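Local coordinates for PlaB phospholipase (Legionella pneumophila, PDB 6ZTI) that hydrolyses phospholipids as an alpha/beta-hydrolase virulence enzyme whose activity is controlled by NAD(H)-mediated tetramerization, at the interface of chains A and B. Numbering follows the deposited sequence. Chains: chain A/B, PlaB phospholipase.

Contact 1: the interface of chains A and B. Residues chain A 19, 53, 55-59, 83; chain B 470-474.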
loop_
_atom_site.group_PDB
_atom_site.type_symbol
_atom_site.label_atom_id
_atom_site.label_comp_id
_atom_site.label_asym_id
_atom_site.label_seq_id
_atom_site.Cartn_x
_atom_site.Cartn_y
_atom_site.Cartn_z
ATOM N N ILE A 19 35.879 14.555 21.196
ATOM C CA ILE A 19 35.299 13.374 20.568
ATOM C C ILE A 19 34.713 13.778 19.227
ATOM O O ILE A 19 33.882 14.691 19.151
ATOM C CB ILE A 19 34.212 12.722 21.439
ATOM C CG1 ILE A 19 34.770 12.374 22.811
ATOM C CG2 ILE A 19 33.666 11.479 20.746
ATOM C CD1 ILE A 19 33.723 11.855 23.775
ATOM N N GLY A 53 46.478 11.636 23.585
ATOM C CA GLY A 53 45.591 10.548 23.922
ATOM C C GLY A 53 44.194 10.963 24.329
ATOM O O GLY A 53 43.372 10.089 24.627
ATOM N N ILE A 55 42.149 12.867 22.329
ATOM C CA ILE A 55 41.362 13.112 21.127
ATOM C C ILE A 55 40.851 11.761 20.653
ATOM O O ILE A 55 41.645 10.842 20.417
ATOM C CB ILE A 55 42.184 13.817 20.039
ATOM C CG1 ILE A 55 42.659 15.179 20.546
ATOM C CG2 ILE A 55 41.343 13.967 18.766
ATOM C CD1 ILE A 55 43.573 15.927 19.572
ATOM N N TYR A 56 39.526 11.638 20.545
ATOM C CA TYR A 56 38.848 10.392 20.214
ATOM C C TYR A 56 38.062 10.513 18.916
ATOM O O TYR A 56 37.341 11.495 18.694
ATOM C CB TYR A 56 37.882 9.982 21.340
ATOM C CG TYR A 56 38.588 9.534 22.592
ATOM C CD1 TYR A 56 39.097 10.457 23.494
ATOM C CD2 TYR A 56 38.764 8.187 22.866
ATOM C CE1 TYR A 56 39.758 10.043 24.636
ATOM C CE2 TYR A 56 39.422 7.771 24.004
ATOM C CZ TYR A 56 39.917 8.701 24.882
ATOM O OH TYR A 56 40.577 8.293 26.022
ATOM N N LEU A 57 38.186 9.492 18.070
ATOM C CA LEU A 57 37.340 9.338 16.896
ATOM C C LEU A 57 36.139 8.469 17.252
ATOM O O LEU A 57 36.304 7.325 17.671
ATOM C CB LEU A 57 38.111 8.707 15.740
ATOM C CG LEU A 57 39.410 9.378 15.315
ATOM C CD1 LEU A 57 39.927 8.741 14.022
ATOM C CD2 LEU A 57 39.204 10.855 15.146
ATOM N N GLY A 58 34.935 9.007 17.071
ATOM C CA GLY A 58 33.728 8.225 17.226
ATOM C C GLY A 58 33.363 7.527 15.925
ATOM O O GLY A 58 33.604 8.046 14.838
ATOM N N ARG A 59 32.825 6.316 16.048
ATOM C CA ARG A 59 32.350 5.565 14.890
ATOM C C ARG A 59 31.056 4.863 15.272
ATOM O O ARG A 59 31.022 4.115 16.257
ATOM C CB ARG A 59 33.408 4.560 14.402
ATOM C CG ARG A 59 33.792 3.473 15.389
ATOM C CD ARG A 59 34.927 2.606 14.819
ATOM N NE ARG A 59 35.112 1.386 15.592
ATOM C CZ ARG A 59 35.821 1.305 16.716
ATOM N NH1 ARG A 59 36.429 2.380 17.198
ATOM N NH2 ARG A 59 35.915 0.147 17.363
ATOM N N GLU A 83 35.120 4.028 27.636
ATOM C CA GLU A 83 36.463 4.475 27.280
ATOM C C GLU A 83 37.023 5.580 28.162
ATOM O O GLU A 83 38.232 5.585 28.413
ATOM C CB GLU A 83 36.496 4.952 25.825
ATOM C CG GLU A 83 36.535 3.818 24.810
ATOM C CD GLU A 83 37.857 3.075 24.805
ATOM O OE1 GLU A 83 38.808 3.525 25.483
ATOM O OE2 GLU A 83 37.940 2.034 24.122
ATOM N N ILE B 470 34.156 4.586 20.563
ATOM C CA ILE B 470 35.119 5.674 20.431
ATOM C C ILE B 470 36.514 5.132 20.712
ATOM O O ILE B 470 36.692 4.255 21.562
ATOM C CB ILE B 470 34.796 6.864 21.359
ATOM C CG1 ILE B 470 34.911 6.472 22.831
ATOM C CG2 ILE B 470 33.405 7.398 21.067
ATOM C CD1 ILE B 470 34.753 7.644 23.776
ATOM N N SER B 471 37.499 5.657 19.993
ATOM C CA SER B 471 38.881 5.217 20.090
ATOM C C SER B 471 39.804 6.411 19.919
ATOM O O SER B 471 39.541 7.285 19.090
ATOM C CB SER B 471 39.195 4.174 19.012
ATOM O OG SER B 471 40.590 4.064 18.828
ATOM N N ASN B 472 40.895 6.442 20.686
ATOM C CA ASN B 472 41.870 7.522 20.572
ATOM C C ASN B 472 43.019 7.181 19.628
ATOM O O ASN B 472 44.009 7.919 19.585
ATOM C CB ASN B 472 42.416 7.909 21.950
ATOM C CG ASN B 472 43.203 6.795 22.611
ATOM O OD1 ASN B 472 43.441 5.742 22.025
ATOM N ND2 ASN B 472 43.618 7.030 23.847
ATOM N N ASN B 473 42.911 6.082 18.888
ATOM C CA ASN B 473 43.750 5.842 17.720
ATOM C C ASN B 473 43.287 6.762 16.594
ATOM O O ASN B 473 42.201 6.575 16.034
ATOM C CB ASN B 473 43.652 4.377 17.313
ATOM C CG ASN B 473 44.571 4.023 16.159
ATOM O OD1 ASN B 473 45.079 4.897 15.455
ATOM N ND2 ASN B 473 44.783 2.728 15.955
ATOM N N LEU B 474 44.102 7.753 16.257
ATOM C CA LEU B 474 43.723 8.738 15.256
ATOM C C LEU B 474 44.015 8.286 13.834
ATOM O O LEU B 474 43.791 9.067 12.903
ATOM C CB LEU B 474 44.445 10.066 15.524
ATOM C CG LEU B 474 44.187 10.714 16.888
ATOM C CD1 LEU B 474 44.756 12.133 16.926
ATOM C CD2 LEU B 474 42.717 10.709 17.228
#
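The C-terminal segment of one PlaB subunit adds an antiparallel strand to the alpha/beta-hydrolase sheet of its neighbour: chain B strand 468-471 runs along chain A strand 55-60, an intermolecular beta-sheet extension. A:Leu57 and B:Ser471 pair through their main chains. The amide N of A:Leu57 donates to the carbonyl O of B:Ser471 at 2.8 Å, within the carbonyl plane, whereas the return bond from B:Ser471 N reaches A:Leu57 O from above the carbonyl plane.

On one side of the added strand, B:Ile470 holds CG1 in the crowded position between its backbone N and carbonyl carbon (chi1 65°). This sends CG1 along A:Glu83, the two side chains sliding past each other in opposite directions with B:Ile470 CG1 3.7 Å from A:Glu83 CG. The other branch rests on A:Gly58 CA and obliquely crosses A:Ile19, B:Ile470 CG2 lying 4.1 Å from A:Ile19 CG2.

Beyond the strand end, B:Asn472 lies alongside A:Tyr56, both side chains pointing the same way and the amide turned 23° from the phenol ring. B:Asn472 CB covers one ring face near the rim, 3.6 Å from A:Tyr56 CE2, in a CH-pi contact. With CG also in the crowded position (chi1 65°), the carboxamide extends past the ring, and B:Asn472 ND2 donates to the carbonyl O of A:Gly53 at 3.2 Å, on a lone pair in the carbonyl plane, with the acceptor close to the amide plane of B:Asn472.

B:Ser471 turns OG anti to its backbone N, where B:Ser471 OG accepts from B:Asn473 N at 3.1 Å and braces the bend leaving the strand. That bend brings B:Leu474 back over the host strand. B:Leu474 CD2 crosses A:Ile55 at about a right angle, 3.9 Å from A:Ile55 CG2, and also packs near A:Leu57 CD2, while A:Leu57 CD1 reaches the backbone of B:Leu474.

Contact 2: the interface of chains A and B. Residues chain A 26-30; chain B 475-479.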
loop_
_atom_site.group_PDB
_atom_site.type_symbol
_atom_site.label_atom_id
_atom_site.label_comp_id
_atom_site.label_asym_id
_atom_site.label_seq_id
_atom_site.Cartn_x
_atom_site.Cartn_y
_atom_site.Cartn_z
ATOM N N VAL A 26 28.402 6.815 6.558
ATOM C CA VAL A 26 29.855 6.804 6.674
ATOM C C VAL A 26 30.326 5.376 6.907
ATOM O O VAL A 26 29.700 4.615 7.654
ATOM C CB VAL A 26 30.302 7.737 7.815
ATOM C CG1 VAL A 26 31.815 7.636 8.054
ATOM C CG2 VAL A 26 29.884 9.176 7.517
ATOM N N THR A 27 31.442 5.009 6.268
ATOM C CA THR A 27 32.061 3.699 6.449
ATOM C C THR A 27 33.546 3.751 6.794
ATOM O O THR A 27 34.178 2.689 6.890
ATOM C CB THR A 27 31.912 2.850 5.178
ATOM O OG1 THR A 27 32.660 3.455 4.118
ATOM C CG2 THR A 27 30.446 2.729 4.772
ATOM N N HIS A 28 34.120 4.938 6.983
ATOM C CA HIS A 28 35.552 5.096 7.212
ATOM C C HIS A 28 35.768 6.384 8.000
ATOM O O HIS A 28 35.108 7.392 7.727
ATOM C CB HIS A 28 36.286 5.141 5.870
ATOM C CG HIS A 28 37.756 4.876 5.962
ATOM N ND1 HIS A 28 38.627 5.710 6.630
ATOM C CD2 HIS A 28 38.510 3.874 5.454
ATOM C CE1 HIS A 28 39.854 5.229 6.535
ATOM N NE2 HIS A 28 39.811 4.118 5.822
ATOM N N THR A 29 36.688 6.359 8.973
ATOM C CA THR A 29 36.901 7.532 9.819
ATOM C C THR A 29 37.733 8.620 9.136
ATOM O O THR A 29 37.985 9.659 9.754
ATOM C CB THR A 29 37.537 7.130 11.167
ATOM O OG1 THR A 29 38.606 6.202 10.980
ATOM C CG2 THR A 29 36.490 6.494 12.074
ATOM N N ASN A 30 38.148 8.426 7.880
ATOM C CA ASN A 30 38.730 9.523 7.110
ATOM C C ASN A 30 37.691 10.578 6.771
ATOM O O ASN A 30 38.039 11.615 6.192
ATOM C CB ASN A 30 39.384 9.005 5.821
ATOM C CG ASN A 30 38.411 8.300 4.905
ATOM O OD1 ASN A 30 37.190 8.499 4.983
ATOM N ND2 ASN A 30 38.944 7.473 4.019
ATOM N N THR B 475 44.524 7.075 13.641
ATOM C CA THR B 475 44.702 6.542 12.296
ATOM C C THR B 475 43.337 6.227 11.698
ATOM O O THR B 475 42.605 5.398 12.255
ATOM C CB THR B 475 45.577 5.294 12.322
ATOM O OG1 THR B 475 46.929 5.675 12.615
ATOM C CG2 THR B 475 45.543 4.569 10.981
ATOM N N PRO B 476 42.946 6.857 10.592
ATOM C CA PRO B 476 41.629 6.565 10.010
ATOM C C PRO B 476 41.541 5.116 9.563
ATOM O O PRO B 476 42.512 4.544 9.060
ATOM C CB PRO B 476 41.543 7.526 8.817
ATOM C CG PRO B 476 42.594 8.551 9.055
ATOM C CD PRO B 476 43.676 7.872 9.814
ATOM N N ALA B 477 40.357 4.525 9.727
ATOM C CA ALA B 477 40.169 3.131 9.363
ATOM C C ALA B 477 38.712 2.884 9.008
ATOM O O ALA B 477 37.805 3.593 9.453
ATOM C CB ALA B 477 40.608 2.190 10.498
ATOM N N LYS B 478 38.496 1.855 8.198
ATOM C CA LYS B 478 37.138 1.435 7.900
ATOM C C LYS B 478 36.402 1.110 9.192
ATOM O O LYS B 478 37.004 0.732 10.200
ATOM C CB LYS B 478 37.152 0.223 6.969
ATOM C CG LYS B 478 37.619 -1.075 7.614
ATOM C CD LYS B 478 36.432 -1.958 8.022
ATOM C CE LYS B 478 36.883 -3.357 8.439
ATOM N NZ LYS B 478 35.737 -4.315 8.572
ATOM N N ILE B 479 35.084 1.278 9.159
ATOM C CA ILE B 479 34.223 1.037 10.308
ATOM C C ILE B 479 33.621 -0.352 10.164
ATOM O O ILE B 479 32.898 -0.626 9.199
ATOM C CB ILE B 479 33.121 2.103 10.421
ATOM C CG1 ILE B 479 33.741 3.495 10.586
ATOM C CG2 ILE B 479 32.195 1.771 11.581
ATOM C CD1 ILE B 479 32.722 4.627 10.559
#
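Main-chain and hydroxyl hydrogen bonds fasten the C-terminal arm of chain B to a loop of chain A through a short antiparallel beta bridge between A:His28 and B:Lys478. B:Ile479 N donates to the carbonyl O of A:Thr27 at 2.8 Å, lying above the carbonyl plane. A:Thr29 grips B:Ala477 with both its backbone and its side chain. A:Thr29 OG1 occupies the crowded position between backbone N and carbonyl carbon (chi1 45°), from where the hydroxyl accepts from B:Ala477 N at 2.7 Å and donates to a lone pair of B:Ala477 O at 3.1 Å. B:Ala477 O also receives A:Thr29 N at 3.0 Å from above its plane, so A:Thr29 grips this oxygen through both its backbone N-H and its hydroxyl.

The flat contact belongs to A:His28. With CG anti to the backbone N (chi1 -162°), its imidazole lies flat against the backbone of the arm. B:Ala477 C sits over the ring centre and B:Lys478 N over the same face toward the rim, while B:Pro476 CB meets the ring edge at A:His28 CE1, 3.7 Å away. A:Asn30 N donates to A:His28 ND1 at 3.0 Å, almost within the ring plane, which should fix the ring's rotation and favour an unprotonated ND1. The amide ND2 of A:Asn30 lies above the opposite face.

Apolar packing closes both ends. B:Pro476 CB lies 3.8 Å from A:Asn30 CA, and B:Ile479 CD1 obliquely meets A:Val26 CG1 at 4.0 Å.

On chain A, the contact occupies the loop following strand 16-21 and the start of 3-10 helix 29-32; on chain B it uses the extended tail beyond strand 468-471.

Contact 1 and contact 2, whose C-alpha centres lie about 12 Å apart, are successive stretches of one C-terminal arm: residues 470-474 of chain B make the first and 475-479 continue directly into the second. On chain A, strand 16-21 contributes to contact 1 and leads into the loop used in contact 2. The arm thus passes from regular strand pairing to an extended stretch held by an isolated antiparallel bridge on the alpha/beta-hydrolase domain. Two-fold symmetry repeats both contacts with the chains exchanged, giving a reciprocal arm exchange that probably helps hold together one pair of subunits within the PlaB tetramer.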